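Local atomic coordinates of putative NADH-flavin reductase (Lactobacillus casei ATCC 334, PDB entry 3H2S), a protein that binds NADPH in a Rossmann-type domain and probably acts as an NAD(P)H-dependent oxidoreductase of the flavin reductase kind. Residues A135-Q138 / Y139-Y142; Y142-L145 / Q146-N150. All coordinates share one frame; numbering follows the deposited sequence.

Contact 1 of 2, residues A135-Q138 / Y139-Y142; sequences ALYQ and YYEY. With NDP (NADPH dihydro-nicotinamide-adenine-dinucleotide phosphate), chain C.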
# COMPACT_ATOMS: atom_id res chain seq x y z
N ALA A 135 -0.64 12.07 -10.94
CA ALA A 135 -1.20 12.94 -9.90
C ALA A 135 -2.19 12.18 -8.99
O ALA A 135 -2.15 12.30 -7.76
CB ALA A 135 -1.89 14.16 -10.54
N LEU A 136 -3.07 11.39 -9.59
CA LEU A 136 -4.01 10.57 -8.83
C LEU A 136 -3.27 9.64 -7.87
O LEU A 136 -3.55 9.58 -6.68
CB LEU A 136 -4.90 9.77 -9.78
CG LEU A 136 -5.89 8.80 -9.12
CD1 LEU A 136 -6.90 9.58 -8.27
CD2 LEU A 136 -6.57 7.95 -10.20
N TYR A 137 -2.31 8.89 -8.40
CA TYR A 137 -1.64 7.90 -7.55
C TYR A 137 -0.73 8.51 -6.49
O TYR A 137 -0.56 7.92 -5.42
CB TYR A 137 -0.92 6.87 -8.40
CG TYR A 137 -1.84 5.77 -8.86
CD1 TYR A 137 -2.26 5.69 -10.19
CD2 TYR A 137 -2.24 4.79 -7.98
CE1 TYR A 137 -3.07 4.64 -10.62
CE2 TYR A 137 -3.03 3.73 -8.40
CZ TYR A 137 -3.44 3.66 -9.71
OH TYR A 137 -4.20 2.58 -10.10
N GLN A 138 -0.23 9.72 -6.72
CA GLN A 138 0.49 10.44 -5.67
C GLN A 138 -0.44 11.00 -4.60
O GLN A 138 -0.05 11.12 -3.44
CB GLN A 138 1.36 11.56 -6.24
CG GLN A 138 2.59 11.04 -6.91
CD GLN A 138 3.79 11.92 -6.65
OE1 GLN A 138 3.96 12.94 -7.30
NE2 GLN A 138 4.66 11.48 -5.75
N TYR A 139 -1.65 11.37 -5.00
CA TYR A 139 -2.68 11.70 -4.03
C TYR A 139 -2.96 10.47 -3.15
O TYR A 139 -2.98 10.57 -1.94
CB TYR A 139 -3.94 12.16 -4.76
CG TYR A 139 -5.13 12.32 -3.84
CD1 TYR A 139 -5.13 13.26 -2.83
CD2 TYR A 139 -6.22 11.44 -3.92
CE1 TYR A 139 -6.21 13.38 -1.95
CE2 TYR A 139 -7.32 11.59 -3.09
CZ TYR A 139 -7.32 12.57 -2.12
OH TYR A 139 -8.39 12.69 -1.27
N TYR A 140 -3.16 9.31 -3.78
CA TYR A 140 -3.31 8.05 -3.04
C TYR A 140 -2.09 7.72 -2.17
O TYR A 140 -2.23 7.22 -1.05
CB TYR A 140 -3.60 6.90 -4.00
CG TYR A 140 -4.97 6.98 -4.70
CD1 TYR A 140 -6.06 7.58 -4.10
CD2 TYR A 140 -5.16 6.35 -5.92
CE1 TYR A 140 -7.32 7.59 -4.71
CE2 TYR A 140 -6.39 6.35 -6.56
CZ TYR A 140 -7.47 6.97 -5.94
OH TYR A 140 -8.70 6.96 -6.56
N GLU A 141 -0.89 7.95 -2.70
CA GLU A 141 0.35 7.74 -1.93
C GLU A 141 0.34 8.57 -0.64
O GLU A 141 0.61 8.06 0.44
CB GLU A 141 1.58 8.10 -2.78
CG GLU A 141 2.90 8.07 -2.03
CD GLU A 141 4.07 8.58 -2.86
OE1 GLU A 141 3.85 9.18 -3.95
OE2 GLU A 141 5.21 8.45 -2.37
N TYR A 142 -0.10 9.82 -0.77
CA TYR A 142 -0.26 10.70 0.38
C TYR A 142 -1.30 10.16 1.38
O TYR A 142 -1.09 10.19 2.59
CB TYR A 142 -0.68 12.08 -0.11
CG TYR A 142 -1.24 12.97 0.95
CD1 TYR A 142 -2.53 13.49 0.83
CD2 TYR A 142 -0.47 13.37 2.03
CE1 TYR A 142 -3.04 14.36 1.77
CE2 TYR A 142 -0.97 14.27 2.97
CZ TYR A 142 -2.25 14.77 2.82
OH TYR A 142 -2.77 15.64 3.76
PA NDP C . 12.85 12.11 -12.42
O1A NDP C . 11.89 11.91 -13.63
O2A NDP C . 14.05 12.98 -12.60
O5B NDP C . 13.26 10.48 -12.28
C5B NDP C . 13.05 10.06 -10.91
C4B NDP C . 13.81 8.70 -10.64
O4B NDP C . 12.91 7.64 -10.90
C3B NDP C . 15.01 8.46 -11.61
O3B NDP C . 16.11 8.20 -10.80
C2B NDP C . 14.55 7.17 -12.40
O2B NDP C . 15.55 6.31 -12.82
C1B NDP C . 13.65 6.53 -11.31
N9A NDP C . 12.69 5.58 -11.91
C8A NDP C . 11.64 5.95 -12.78
N7A NDP C . 10.90 4.92 -13.17
C5A NDP C . 11.46 3.81 -12.50
C6A NDP C . 11.08 2.46 -12.51
N6A NDP C . 10.03 2.08 -13.29
N1A NDP C . 11.95 1.53 -11.98
C2A NDP C . 12.96 2.01 -11.20
N3A NDP C . 13.32 3.31 -10.96
C4A NDP C . 12.58 4.20 -11.70
O3 NDP C . 11.83 12.82 -11.44
PN NDP C . 11.70 14.18 -10.56
O1N NDP C . 13.02 14.37 -9.77
O2N NDP C . 11.47 15.24 -11.59
O5D NDP C . 10.51 14.05 -9.45
C5D NDP C . 10.75 13.58 -8.12
C4D NDP C . 9.41 13.65 -7.36
O4D NDP C . 8.92 14.97 -7.58
C3D NDP C . 8.29 12.66 -7.79
O3D NDP C . 7.54 12.29 -6.69
C2D NDP C . 7.49 13.54 -8.82
O2D NDP C . 6.14 13.16 -8.88
C1D NDP C . 7.60 14.91 -8.05
N1N NDP C . 7.18 16.02 -8.91
C2N NDP C . 5.96 16.71 -8.51
C3N NDP C . 5.43 17.71 -9.54
C7N NDP C . 4.52 18.72 -8.87
O7N NDP C . 3.73 18.34 -8.01
N7N NDP C . 4.48 20.02 -9.35
C4N NDP C . 6.39 18.33 -10.54
C5N NDP C . 7.45 17.38 -11.06
C6N NDP C . 7.89 16.25 -10.16
P2B NDP C . 16.43 6.65 -14.15
O1X NDP C . 17.38 7.86 -13.83
O2X NDP C . 17.42 5.44 -14.34
O3X NDP C . 15.58 6.93 -15.34

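Contact 2 of 2, residues Y142-L145 / Q146-N150; sequences YQFL and QMNAN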
# COMPACT_ATOMS: atom_id res chain seq x y z
N TYR A 142 -0.10 9.82 -0.77
CA TYR A 142 -0.26 10.70 0.38
C TYR A 142 -1.30 10.16 1.38
O TYR A 142 -1.09 10.19 2.59
CB TYR A 142 -0.68 12.08 -0.11
CG TYR A 142 -1.24 12.97 0.95
CD1 TYR A 142 -2.53 13.49 0.83
CD2 TYR A 142 -0.47 13.37 2.03
CE1 TYR A 142 -3.04 14.36 1.77
CE2 TYR A 142 -0.97 14.27 2.97
CZ TYR A 142 -2.25 14.77 2.82
OH TYR A 142 -2.77 15.64 3.76
N GLN A 143 -2.41 9.65 0.87
CA GLN A 143 -3.44 9.10 1.75
C GLN A 143 -2.96 7.80 2.39
O GLN A 143 -3.28 7.53 3.55
CB GLN A 143 -4.72 8.85 0.97
CG GLN A 143 -5.42 10.11 0.48
CD GLN A 143 -6.78 9.80 -0.09
OE1 GLN A 143 -7.79 10.36 0.34
NE2 GLN A 143 -6.84 8.78 -0.95
N PHE A 144 -2.23 6.99 1.63
CA PHE A 144 -1.67 5.74 2.16
C PHE A 144 -0.72 6.00 3.32
O PHE A 144 -0.74 5.30 4.33
CB PHE A 144 -0.92 4.97 1.08
CG PHE A 144 -0.04 3.89 1.63
CD1 PHE A 144 -0.57 2.69 2.05
CD2 PHE A 144 1.34 4.09 1.75
CE1 PHE A 144 0.23 1.71 2.63
CE2 PHE A 144 2.16 3.09 2.26
CZ PHE A 144 1.60 1.91 2.73
N LEU A 145 0.14 6.99 3.17
CA LEU A 145 1.11 7.30 4.23
C LEU A 145 0.41 7.55 5.58
O LEU A 145 0.85 7.04 6.62
CB LEU A 145 1.98 8.49 3.84
CG LEU A 145 3.00 8.28 2.71
CD1 LEU A 145 3.71 9.59 2.40
CD2 LEU A 145 4.02 7.18 3.01
N GLN A 146 -0.73 8.23 5.54
CA GLN A 146 -1.46 8.59 6.76
C GLN A 146 -2.08 7.38 7.46
O GLN A 146 -2.54 7.50 8.59
CB GLN A 146 -2.54 9.61 6.44
CG GLN A 146 -1.97 10.95 5.98
CD GLN A 146 -3.04 11.88 5.49
OE1 GLN A 146 -3.26 12.01 4.28
NE2 GLN A 146 -3.79 12.43 6.42
N MSE A 147 -2.12 6.24 6.78
CA MSE A 147 -2.61 5.00 7.38
C MSE A 147 -1.57 4.39 8.34
O MSE A 147 -1.82 3.35 8.97
CB MSE A 147 -2.93 3.97 6.29
CG MSE A 147 -4.00 4.41 5.32
SE MSE A 147 -4.16 3.11 3.87
CE MSE A 147 -5.80 3.79 3.10
N ASN A 148 -0.40 5.02 8.40
CA ASN A 148 0.74 4.42 9.08
C ASN A 148 1.25 5.27 10.24
O ASN A 148 2.19 6.03 10.08
CB ASN A 148 1.85 4.10 8.07
CG ASN A 148 1.35 3.21 6.95
OD1 ASN A 148 1.01 3.69 5.86
ND2 ASN A 148 1.13 1.94 7.27
N ALA A 149 0.61 5.12 11.40
CA ALA A 149 0.87 5.98 12.56
C ALA A 149 2.18 5.63 13.26
O ALA A 149 2.61 6.34 14.16
CB ALA A 149 -0.26 5.89 13.53
N ASN A 150 2.73 4.46 12.95
CA ASN A 150 3.87 3.92 13.69
C ASN A 150 5.14 3.76 12.83
O ASN A 150 6.05 3.03 13.19
CB ASN A 150 3.48 2.60 14.33
CG ASN A 150 2.22 2.72 15.19
OD1 ASN A 150 1.22 2.04 14.95
ND2 ASN A 150 2.24 3.66 16.13

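Contact 1 of 2, residues A135-Q138 / Y139-Y142
Gln138 and Glu141 lie side by side on one flank of the helix and point the same way. Gln138 NE2 gives a nearly straight hydrogen bond to Glu141 OE1 (3.0 Å, 167° at the hydrogen). The carboxylate oxygen takes it on its syn side, and the acceptor lies close to the amide plane. Glu141 reaches this point with an extended chain. The Gln138 chain bends at chi2 (-141°), which turns its amide toward the cofactor. Gln138 OE1 accepts a hydrogen bond from O2D of NADPH at 2.7 Å, and NE2 gives one to O3D at 3.1 Å. The amide therefore grips both hydroxyls of one ribose, the one that carries the nicotinamide. The bond to Glu141 ties down the amide's NE2 end, so Glu141, in the second shell, is well placed to hold the Gln138 amide for NADPH.

On another flank, Leu136 and Tyr140 pack one turn apart. Leu136 CD1 meets Tyr140 CZ at 3.5 Å, and CG lies 3.6 Å from Tyr140 CE2. Tyr140 also turns its edge to the face of Tyr137 in an offset edge-to-face pair, with planes 81° apart. Tyr137 CD2 lies near the plane of the Tyr140 ring, 3.9 Å from its CD2. Beneath the side chains run ordinary i to i+4 bonds, such as Tyr140 N to Leu136 O.

Helix 132-145 rests here on helix 80-91, where Tyr137 touches Tyr80 and Leu83 and Gln138 touches His82. Tyr137 and Tyr140 also pack on Met147 of the second subunit. Ile103 O, at the end of strand 99-103, is a third and weak acceptor near Gln138 NE2, which has only two hydrogens to share.

Contact 2 of 2, residues Y142-L145 / Q146-N150
Phe144 and Met147, a selenomethionine, meet where helix 132-145 runs out. Met147 CB lies 3.2 Å from Phe144 O. Its CG stays close to the same carbonyl oxygen and to Gln143 O, because chi1 (-61°) sets CG beside the backbone N and back toward the helix. The chain then runs on extended. SE arrives 4.0 Å from Phe144 CD1 and equally near Phe144 CA. It stands obliquely to the ring, 5.2 Å from the centroid, in a Met-aromatic contact. The two side chains cross at about a right angle.

The backbone leaves the helix through a type I beta turn from Leu145 to Asn148. Asn148 N closes it on Leu145 O at 3.0 Å. One residue earlier, Met147 N bonds Phe144 O, also at 3.0 Å. Gln146 N makes only a weak bond to Gln143 O. The i to i+4 pattern of the helix has thus given way to i to i+3 bonds.

One end of the Asn148 amide stands over a face of the Phe144 ring, toward its rim, with the planes 61° apart. One end of the Gln146 amide stands over a face of the Tyr142 ring, also toward the rim, but less steeply tilted against it. Tyr142 also makes a cation-pi contact with Arg209. Phe144 packs on Leu83, Thr87 and Val90 of helix 80-91, while Met147 meets Met147 of the second subunit.

Overall arrangement
The chain enters contact 1 on helix 132-145, after strand 99-103 and a long connection. Contact 1 spans two turns of this helix. Contact 2 starts on Tyr142, the last residue of contact 1, and continues through the helix end into the loop before strand 153-158. The two contacts follow one another, with centres 12 Å apart; neither encloses the other, and neither closes a long loop. Contact 1 joins the helix to the NADPH pocket. Contact 2 leads the chain toward strand 153-158, where Leu145 and Gln146 touch Trp153. Both pack on helix 80-91 and reach the second subunit, so helix 132-145 links cofactor site, sheet and dimer interface.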